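Long-range contacts in interpain A (Prevotella intermedia, PDB 3BB7), which probably acts as a cysteine peptidase of the C10 family, represented here by a zymogen fragment with pro-region and catalytic domain: residues Leu72-Pro77 / Tyr293-Leu298; Lys81-Val86 / Asp272-Ala277; Ser87-Thr92 / Gly248-Tyr253. The protein carries 1 engineered substitution. All blocks are in the same frame, centred on the assembly; numbering follows the deposited sequence.

Contact 1. Residues Leu72-Pro77 / Tyr293-Leu298. Unlike the reference sequence in segment 72-77: Asn-73 (reference Ser).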
# COMPACT_ATOMS: atom_id res chain seq x y z
N LEU A 72 -9.11 14.87 17.49
CA LEU A 72 -8.46 14.47 16.26
C LEU A 72 -9.02 15.30 15.11
O LEU A 72 -10.21 15.63 15.08
CB LEU A 72 -8.62 12.96 15.98
CG LEU A 72 -7.87 12.03 16.94
CD1 LEU A 72 -8.40 10.60 16.82
CD2 LEU A 72 -6.34 12.06 16.67
N ASN A 73 -8.16 15.63 14.16
CA ASN A 73 -8.64 16.44 13.05
C ASN A 73 -9.40 15.63 12.01
O ASN A 73 -9.20 14.41 11.88
CB ASN A 73 -7.51 17.24 12.43
CG ASN A 73 -6.48 16.39 11.74
OD1 ASN A 73 -6.81 15.43 11.03
ND2 ASN A 73 -5.22 16.74 11.92
N VAL A 74 -10.28 16.32 11.30
CA VAL A 74 -11.08 15.75 10.22
C VAL A 74 -10.91 16.71 9.05
O VAL A 74 -11.27 17.89 9.14
CB VAL A 74 -12.56 15.66 10.61
CG1 VAL A 74 -13.36 15.14 9.44
CG2 VAL A 74 -12.72 14.73 11.80
N ILE A 75 -10.29 16.22 7.99
CA ILE A 75 -9.97 17.06 6.83
C ILE A 75 -10.71 16.47 5.65
O ILE A 75 -10.54 15.27 5.32
CB ILE A 75 -8.46 17.07 6.58
CG1 ILE A 75 -7.71 17.66 7.77
CG2 ILE A 75 -8.13 17.85 5.31
CD1 ILE A 75 -6.21 17.47 7.69
N LYS A 76 -11.51 17.31 4.99
CA LYS A 76 -12.34 16.90 3.85
C LYS A 76 -11.85 17.65 2.62
O LYS A 76 -11.39 18.80 2.73
CB LYS A 76 -13.81 17.22 4.13
CG LYS A 76 -14.39 16.43 5.29
CD LYS A 76 -15.87 16.54 5.33
CE LYS A 76 -16.45 15.88 6.55
NZ LYS A 76 -17.95 15.86 6.56
N PRO A 77 -11.94 17.01 1.43
CA PRO A 77 -11.47 17.66 0.21
C PRO A 77 -12.36 18.85 -0.15
O PRO A 77 -13.60 18.71 -0.19
CB PRO A 77 -11.61 16.55 -0.85
CG PRO A 77 -12.66 15.62 -0.30
CD PRO A 77 -12.45 15.65 1.18
N TYR A 293 -12.28 1.97 2.43
CA TYR A 293 -11.97 3.38 2.70
C TYR A 293 -11.61 3.56 4.15
O TYR A 293 -12.31 3.09 5.05
CB TYR A 293 -13.18 4.23 2.35
CG TYR A 293 -13.35 4.49 0.86
CD1 TYR A 293 -13.06 5.73 0.31
CD2 TYR A 293 -13.77 3.48 0.01
CE1 TYR A 293 -13.26 5.97 -1.06
CE2 TYR A 293 -13.97 3.71 -1.36
CZ TYR A 293 -13.67 4.95 -1.89
OH TYR A 293 -13.89 5.17 -3.23
N TYR A 294 -10.51 4.26 4.38
CA TYR A 294 -9.93 4.39 5.72
C TYR A 294 -9.46 5.80 6.01
O TYR A 294 -9.02 6.50 5.11
CB TYR A 294 -8.73 3.42 5.83
CG TYR A 294 -9.18 1.97 5.79
CD1 TYR A 294 -9.57 1.33 6.97
CD2 TYR A 294 -9.26 1.25 4.60
CE1 TYR A 294 -10.05 0.03 6.97
CE2 TYR A 294 -9.72 -0.11 4.59
CZ TYR A 294 -10.10 -0.70 5.80
OH TYR A 294 -10.59 -1.98 5.85
N LYS A 295 -9.53 6.20 7.26
CA LYS A 295 -8.99 7.51 7.64
C LYS A 295 -7.47 7.51 7.72
O LYS A 295 -6.85 6.64 8.36
CB LYS A 295 -9.57 7.93 8.99
CG LYS A 295 -11.04 8.38 8.87
CD LYS A 295 -11.52 9.07 10.10
CE LYS A 295 -12.80 9.84 9.83
NZ LYS A 295 -12.57 11.23 9.34
N ILE A 296 -6.86 8.50 7.09
CA ILE A 296 -5.45 8.80 7.32
C ILE A 296 -5.23 10.26 7.78
O ILE A 296 -4.16 10.58 8.30
CB ILE A 296 -4.51 8.49 6.12
CG1 ILE A 296 -4.84 9.41 4.94
CG2 ILE A 296 -4.56 6.98 5.78
CD1 ILE A 296 -3.74 9.45 3.86
N ASP A 297 -6.22 11.12 7.60
CA ASP A 297 -6.01 12.52 8.01
C ASP A 297 -5.60 12.65 9.47
O ASP A 297 -4.69 13.41 9.81
CB ASP A 297 -7.25 13.39 7.71
CG ASP A 297 -8.56 12.83 8.24
OD1 ASP A 297 -8.61 11.74 8.87
OD2 ASP A 297 -9.60 13.51 8.03
N LEU A 298 -6.21 11.84 10.32
CA LEU A 298 -5.94 11.90 11.76
C LEU A 298 -4.64 11.21 12.18
O LEU A 298 -4.31 11.20 13.37
CB LEU A 298 -7.13 11.32 12.53
CG LEU A 298 -7.85 10.08 12.01
CD1 LEU A 298 -6.95 8.91 11.75
CD2 LEU A 298 -8.97 9.68 12.99
O HOH W 1 -10.51 12.17 10.93
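Asp-297 and Ile-75 meet where the connector after helix 49-68 runs past the loop leaving strand 292-294, in a zymogen of the papain-like (clan CA) peptidase fold. Residues 72-77 have no regular structure, the touching part of 293-298 has left the strand, and the one direct hydrogen bond between the segments is made by a carboxylate. The Ile-75 N to Asp-297 OD2 hydrogen bond is 2.8 Å long and almost straight, with an N-H...O angle of 177°; it enters on the anti side of the oxygen, 25° out of the carboxylate plane. Asp-297 CB already points to the connector, and chi1 of 51° puts CG between the backbone N and the carbonyl carbon.

The other oxygen serves a water. This water donates to Asn-73 O at 2.8 Å and to Asp-297 OD1 at 2.8 Å, and accepts from Lys-295 NZ, again at 2.8 Å, so it joins one carbonyl, one acid and one amine across the interface. Lys-295 NZ stays 4.0 Å from Asp-297 OD2, a long ion pair, yet its charge could still favour the ionised carboxylate. The aliphatic Val-74 CG1 rests against the same amine.

Asn-73, which differs from the reference sequence, brings its OD1 within 3.2 Å of Asp-297 O. Two acceptors face each other there, and no bond can be assigned. The amide's other end, ND2, makes a weak hydrogen bond to Asp-234 OD2 at the start of helix 234-246; Asp-297 O accepts from Arg-229 NH2.

Where Leu-72 meets Leu-298 the polar network gives way to apolar packing, the two slanting across one another next to helix 49-68. Their closest side-chain approach is between Leu-72 CD1 and Leu-298 CD2, at 4.0 Å.

Contact 2. Residues Lys81-Val86 / Asp272-Ala277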
# COMPACT_ATOMS: atom_id res chain seq x y z
N LYS A 81 -11.37 23.22 -4.97
CA LYS A 81 -9.94 23.00 -5.27
C LYS A 81 -9.64 21.65 -5.94
O LYS A 81 -8.63 21.53 -6.66
CB LYS A 81 -9.11 23.07 -3.97
CG LYS A 81 -8.96 24.46 -3.30
CD LYS A 81 -7.82 24.46 -2.22
CE LYS A 81 -8.30 23.99 -0.82
NZ LYS A 81 -7.24 23.45 0.13
N TYR A 82 -10.47 20.64 -5.68
CA TYR A 82 -10.21 19.24 -6.11
C TYR A 82 -11.47 18.59 -6.59
O TYR A 82 -12.56 19.13 -6.37
CB TYR A 82 -9.76 18.41 -4.90
CG TYR A 82 -8.75 19.06 -4.02
CD1 TYR A 82 -7.46 19.28 -4.46
CD2 TYR A 82 -9.08 19.45 -2.73
CE1 TYR A 82 -6.51 19.89 -3.62
CE2 TYR A 82 -8.17 20.03 -1.89
CZ TYR A 82 -6.89 20.26 -2.34
OH TYR A 82 -6.02 20.86 -1.45
N ALA A 83 -11.35 17.40 -7.18
CA ALA A 83 -12.53 16.59 -7.40
C ALA A 83 -13.30 16.40 -6.12
O ALA A 83 -12.73 16.23 -5.02
CB ALA A 83 -12.14 15.24 -8.02
N ALA A 84 -14.62 16.39 -6.23
CA ALA A 84 -15.43 16.17 -5.04
C ALA A 84 -15.11 14.84 -4.35
O ALA A 84 -15.14 14.75 -3.13
CB ALA A 84 -16.90 16.25 -5.36
N GLU A 85 -14.84 13.82 -5.17
CA GLU A 85 -14.52 12.47 -4.71
C GLU A 85 -13.81 11.81 -5.89
O GLU A 85 -13.98 12.25 -7.03
CB GLU A 85 -15.79 11.71 -4.33
CG GLU A 85 -16.83 11.71 -5.46
CD GLU A 85 -18.15 11.10 -5.08
OE1 GLU A 85 -18.22 10.45 -4.02
OE2 GLU A 85 -19.11 11.28 -5.87
N VAL A 86 -13.00 10.79 -5.60
CA VAL A 86 -12.36 9.98 -6.65
C VAL A 86 -12.59 8.52 -6.29
O VAL A 86 -12.07 8.03 -5.29
CB VAL A 86 -10.84 10.30 -6.76
CG1 VAL A 86 -10.15 9.34 -7.73
CG2 VAL A 86 -10.66 11.79 -7.18
N ASP A 272 -5.86 4.86 -3.76
CA ASP A 272 -6.38 4.94 -5.10
C ASP A 272 -7.72 5.63 -5.21
O ASP A 272 -8.44 5.46 -6.19
CB ASP A 272 -6.40 3.56 -5.78
CG ASP A 272 -7.40 2.61 -5.19
OD1 ASP A 272 -7.69 1.60 -5.86
OD2 ASP A 272 -7.91 2.86 -4.06
N GLY A 273 -8.02 6.49 -4.23
CA GLY A 273 -9.25 7.31 -4.32
C GLY A 273 -9.48 7.98 -2.98
O GLY A 273 -8.72 7.78 -2.02
N TYR A 274 -10.58 8.72 -2.89
CA TYR A 274 -11.02 9.32 -1.63
C TYR A 274 -12.49 9.65 -1.75
O TYR A 274 -13.01 9.78 -2.87
CB TYR A 274 -10.23 10.57 -1.27
CG TYR A 274 -10.27 11.73 -2.26
CD1 TYR A 274 -9.28 11.90 -3.21
CD2 TYR A 274 -11.31 12.66 -2.23
CE1 TYR A 274 -9.33 12.95 -4.10
CE2 TYR A 274 -11.36 13.72 -3.11
CZ TYR A 274 -10.34 13.87 -4.03
OH TYR A 274 -10.38 14.92 -4.91
N ASN A 275 -13.15 9.74 -0.60
CA ASN A 275 -14.56 10.10 -0.61
C ASN A 275 -14.77 11.53 -0.13
O ASN A 275 -13.80 12.24 0.20
CB ASN A 275 -15.44 9.05 0.13
CG ASN A 275 -15.25 9.02 1.64
OD1 ASN A 275 -14.64 9.90 2.23
ND2 ASN A 275 -15.79 7.97 2.28
N LYS A 276 -16.02 11.98 -0.13
CA LYS A 276 -16.32 13.35 0.25
C LYS A 276 -15.96 13.70 1.68
O LYS A 276 -15.70 14.85 1.99
CB LYS A 276 -17.81 13.63 0.01
CG LYS A 276 -18.15 13.60 -1.43
CD LYS A 276 -19.61 13.97 -1.59
CE LYS A 276 -20.01 14.07 -3.04
NZ LYS A 276 -21.51 14.20 -3.13
N ALA A 277 -15.96 12.70 2.57
CA ALA A 277 -15.60 12.91 3.94
C ALA A 277 -14.10 12.77 4.20
O ALA A 277 -13.66 12.85 5.34
CB ALA A 277 -16.38 11.94 4.79
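Tyr-82 to Val-86 pass along the hydroxyl edge and one face of the Tyr-274 ring and then pair with its backbone, forming a single antiparallel beta bridge at the end of strand 267-274, part of the central sheet of the peptidase fold. Tyr-82 comes first with its CB, 3.5 Å from Tyr-274 OH, while its own ring leads off toward helix 234-246.

Ala-83 makes the polar contact. Its carbonyl O accepts the Tyr-274 hydroxyl at an OH...O distance of 2.7 Å and lies in the ring plane at the edge; the hydroxyl itself is tilted from the carbonyl plane. Thr-246 OG1, from the end of helix 234-246, is hydrogen-bonded to both Tyr-274 OH and Ala-83 N, which gives the phenol a second polar partner and fixes the loop beside it. The CB bond of Tyr-274 does not itself point at the loop, but the far end of the ring comes near it.

Ala-84 turns its O to the aliphatic part of Lys-276, meeting CG at 3.6 Å. Glu-85 continues over the lysine chain, the carboxylate carbon CD 4.1 Å from Lys-276 CE. The charged atoms are not in contact, since Glu-85 OE2 and Lys-276 NZ are 4.7 Å apart, so any attraction is at most long-range.

Val-86 ends the passage in a hydrogen-bonded pair with Tyr-274. Val-86 N donates to Tyr-274 O at 2.9 Å and 162°; in return Tyr-274 N gives a 2.9 Å bond to Val-86 O, more bent at 146°. The peptide nitrogen of Val-86 also sits over the centre of one face of the aromatic ring. Farther along that ring, Val-86 CG2 touches Tyr-274 CE1 at 3.5 Å.

Contact 3. Residues Ser87-Thr92 / Gly248-Tyr253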
# COMPACT_ATOMS: atom_id res chain seq x y z
N SER A 87 -13.43 7.83 -7.05
CA SER A 87 -13.74 6.45 -6.69
C SER A 87 -12.54 5.56 -7.02
O SER A 87 -11.79 5.83 -7.96
CB SER A 87 -15.01 5.97 -7.38
OG SER A 87 -14.88 6.14 -8.77
N THR A 88 -12.34 4.54 -6.19
CA THR A 88 -11.30 3.52 -6.33
C THR A 88 -10.86 3.31 -7.78
O THR A 88 -11.66 2.86 -8.61
CB THR A 88 -11.87 2.20 -5.75
OG1 THR A 88 -12.34 2.47 -4.42
CG2 THR A 88 -10.81 1.07 -5.72
N LEU A 89 -9.58 3.64 -8.06
CA LEU A 89 -9.02 3.55 -9.39
C LEU A 89 -8.50 2.17 -9.79
O LEU A 89 -8.62 1.78 -10.97
CB LEU A 89 -7.86 4.56 -9.53
CG LEU A 89 -8.34 6.02 -9.51
CD1 LEU A 89 -7.16 6.98 -9.41
CD2 LEU A 89 -9.18 6.38 -10.75
N LEU A 90 -7.87 1.44 -8.85
CA LEU A 90 -7.30 0.15 -9.23
C LEU A 90 -8.38 -0.94 -9.38
O LEU A 90 -9.44 -0.89 -8.72
CB LEU A 90 -6.32 -0.31 -8.14
CG LEU A 90 -4.85 0.12 -8.17
CD1 LEU A 90 -4.47 1.48 -8.73
CD2 LEU A 90 -4.22 -0.17 -6.79
N THR A 91 -8.09 -1.94 -10.23
CA THR A 91 -9.00 -3.10 -10.36
C THR A 91 -8.36 -4.40 -9.86
O THR A 91 -9.00 -5.45 -9.82
CB THR A 91 -9.42 -3.28 -11.83
OG1 THR A 91 -8.26 -3.36 -12.66
CG2 THR A 91 -10.28 -2.06 -12.26
N THR A 92 -7.08 -4.32 -9.49
CA THR A 92 -6.34 -5.51 -9.10
C THR A 92 -6.48 -5.76 -7.60
O THR A 92 -6.73 -4.84 -6.80
CB THR A 92 -4.85 -5.35 -9.43
OG1 THR A 92 -4.37 -4.10 -8.91
CG2 THR A 92 -4.63 -5.39 -10.92
N GLY A 248 -5.89 11.64 -11.14
CA GLY A 248 -5.92 10.22 -11.53
C GLY A 248 -4.60 9.51 -11.28
O GLY A 248 -4.21 8.61 -12.06
N HIS A 249 -3.90 9.91 -10.21
CA HIS A 249 -2.62 9.30 -9.87
C HIS A 249 -2.66 8.54 -8.55
O HIS A 249 -2.53 9.15 -7.48
CB HIS A 249 -1.54 10.37 -9.73
CG HIS A 249 -1.35 11.23 -10.94
ND1 HIS A 249 -0.70 12.44 -10.86
CD2 HIS A 249 -1.68 11.06 -12.24
CE1 HIS A 249 -0.65 12.99 -12.07
NE2 HIS A 249 -1.23 12.17 -12.92
N PRO A 250 -2.81 7.20 -8.61
CA PRO A 250 -2.77 6.43 -7.36
C PRO A 250 -1.39 6.56 -6.75
O PRO A 250 -0.39 6.74 -7.50
CB PRO A 250 -3.01 5.00 -7.82
CG PRO A 250 -3.54 5.07 -9.24
CD PRO A 250 -3.02 6.37 -9.81
N LEU A 251 -1.32 6.49 -5.42
CA LEU A 251 -0.10 6.75 -4.66
C LEU A 251 0.45 5.52 -3.94
O LEU A 251 -0.29 4.88 -3.22
CB LEU A 251 -0.33 7.84 -3.62
CG LEU A 251 -0.77 9.20 -4.19
CD1 LEU A 251 -1.19 10.13 -3.09
CD2 LEU A 251 0.37 9.82 -4.96
N ILE A 252 1.73 5.23 -4.12
CA ILE A 252 2.40 4.21 -3.33
C ILE A 252 2.65 4.83 -1.95
O ILE A 252 3.18 5.95 -1.86
CB ILE A 252 3.75 3.87 -4.00
CG1 ILE A 252 3.52 3.32 -5.42
CG2 ILE A 252 4.58 2.91 -3.12
CD1 ILE A 252 4.77 3.29 -6.30
N TYR A 253 2.24 4.16 -0.87
CA TYR A 253 2.26 4.76 0.46
C TYR A 253 2.73 3.71 1.47
O TYR A 253 2.36 2.54 1.36
CB TYR A 253 0.83 5.18 0.79
CG TYR A 253 0.62 6.19 1.91
CD1 TYR A 253 0.33 7.52 1.62
CD2 TYR A 253 0.72 5.82 3.26
CE1 TYR A 253 0.10 8.45 2.62
CE2 TYR A 253 0.48 6.74 4.29
CZ TYR A 253 0.19 8.06 3.97
OH TYR A 253 -0.07 8.97 4.98
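Leu-90 and Leu-89 reach Pro-250 from adjacent positions of the connector, and the contact is purely apolar, with no hydrogen bond between the segments. The nearest approach is Leu-90 CD1 to Pro-250 CG, 3.7 Å, with Pro-250 CB at 3.9 Å from the same methyl. The CD1 branch thus touches the CB and CG atoms of the pyrrolidine ring, the two side chains crossing at a slant. The second torsion of Leu-90, 33° and off the usual staggered values, is the one at which CD1 meets Pro-250.

Leu-89 adds its CD1, 4.1 Å from Pro-250 CG. That methyl also lies 4.1 Å from Gly-248 C, so it bridges Pro-250 and the backbone of Gly-248, two residues earlier. Gly-248 has a positive phi of 77° and ends helix 234-246 in a Schellman motif, two backbone bonds running back into the last turn. His-249 points its CB away from the connector; its ND1 is hydrogen-bonded to Glu-244 OE1 of the same helix.

Outside these contacts, Asp-272 holds the backbone of both leucines. Its backbone bonds with that of Leu-89, and its OD1 accepts Leu-90 N, so the connector is hydrogen-bonded to strand 267-274 at the same two residues whose side chains touch Pro-250. Leu-90 and Pro-250 both touch Val-270 of that strand.

The contact thus sits at the entry to strand 251-255, between the C-terminal end of helix 234-246 and helix 116-128, whose Tyr-127 packs on both Leu-89 and Pro-250. In the papain-like fold the latter helix begins at the predicted nucleophile position, occupied here by the engineered Ala-116, well away from this packing; strand 267-274, beginning at the predicted proton acceptor His-267, borders the contact on the sheet.

From the N terminus the chain passes the pro-region strands and helix 49-68, then enters the long connector before helix 116-128, which supplies the first segment of every contact. The partners come in reverse order: contact 3 closes the shortest loop, back from 248-253; contact 2 encloses it through 272-277; contact 1 encloses both through 293-298. The three are nested and none cross. All reach the same antiparallel sheet, in which strands 251-255 and 267-274 are neighbours. Adjacent contacts also touch: Pro-77 CB packs on Tyr-274 CE2 at 3.6 Å, and Asp-272 CB lies 4.2 Å from Pro-250 CB. Together they lay the connector along the catalytic domain.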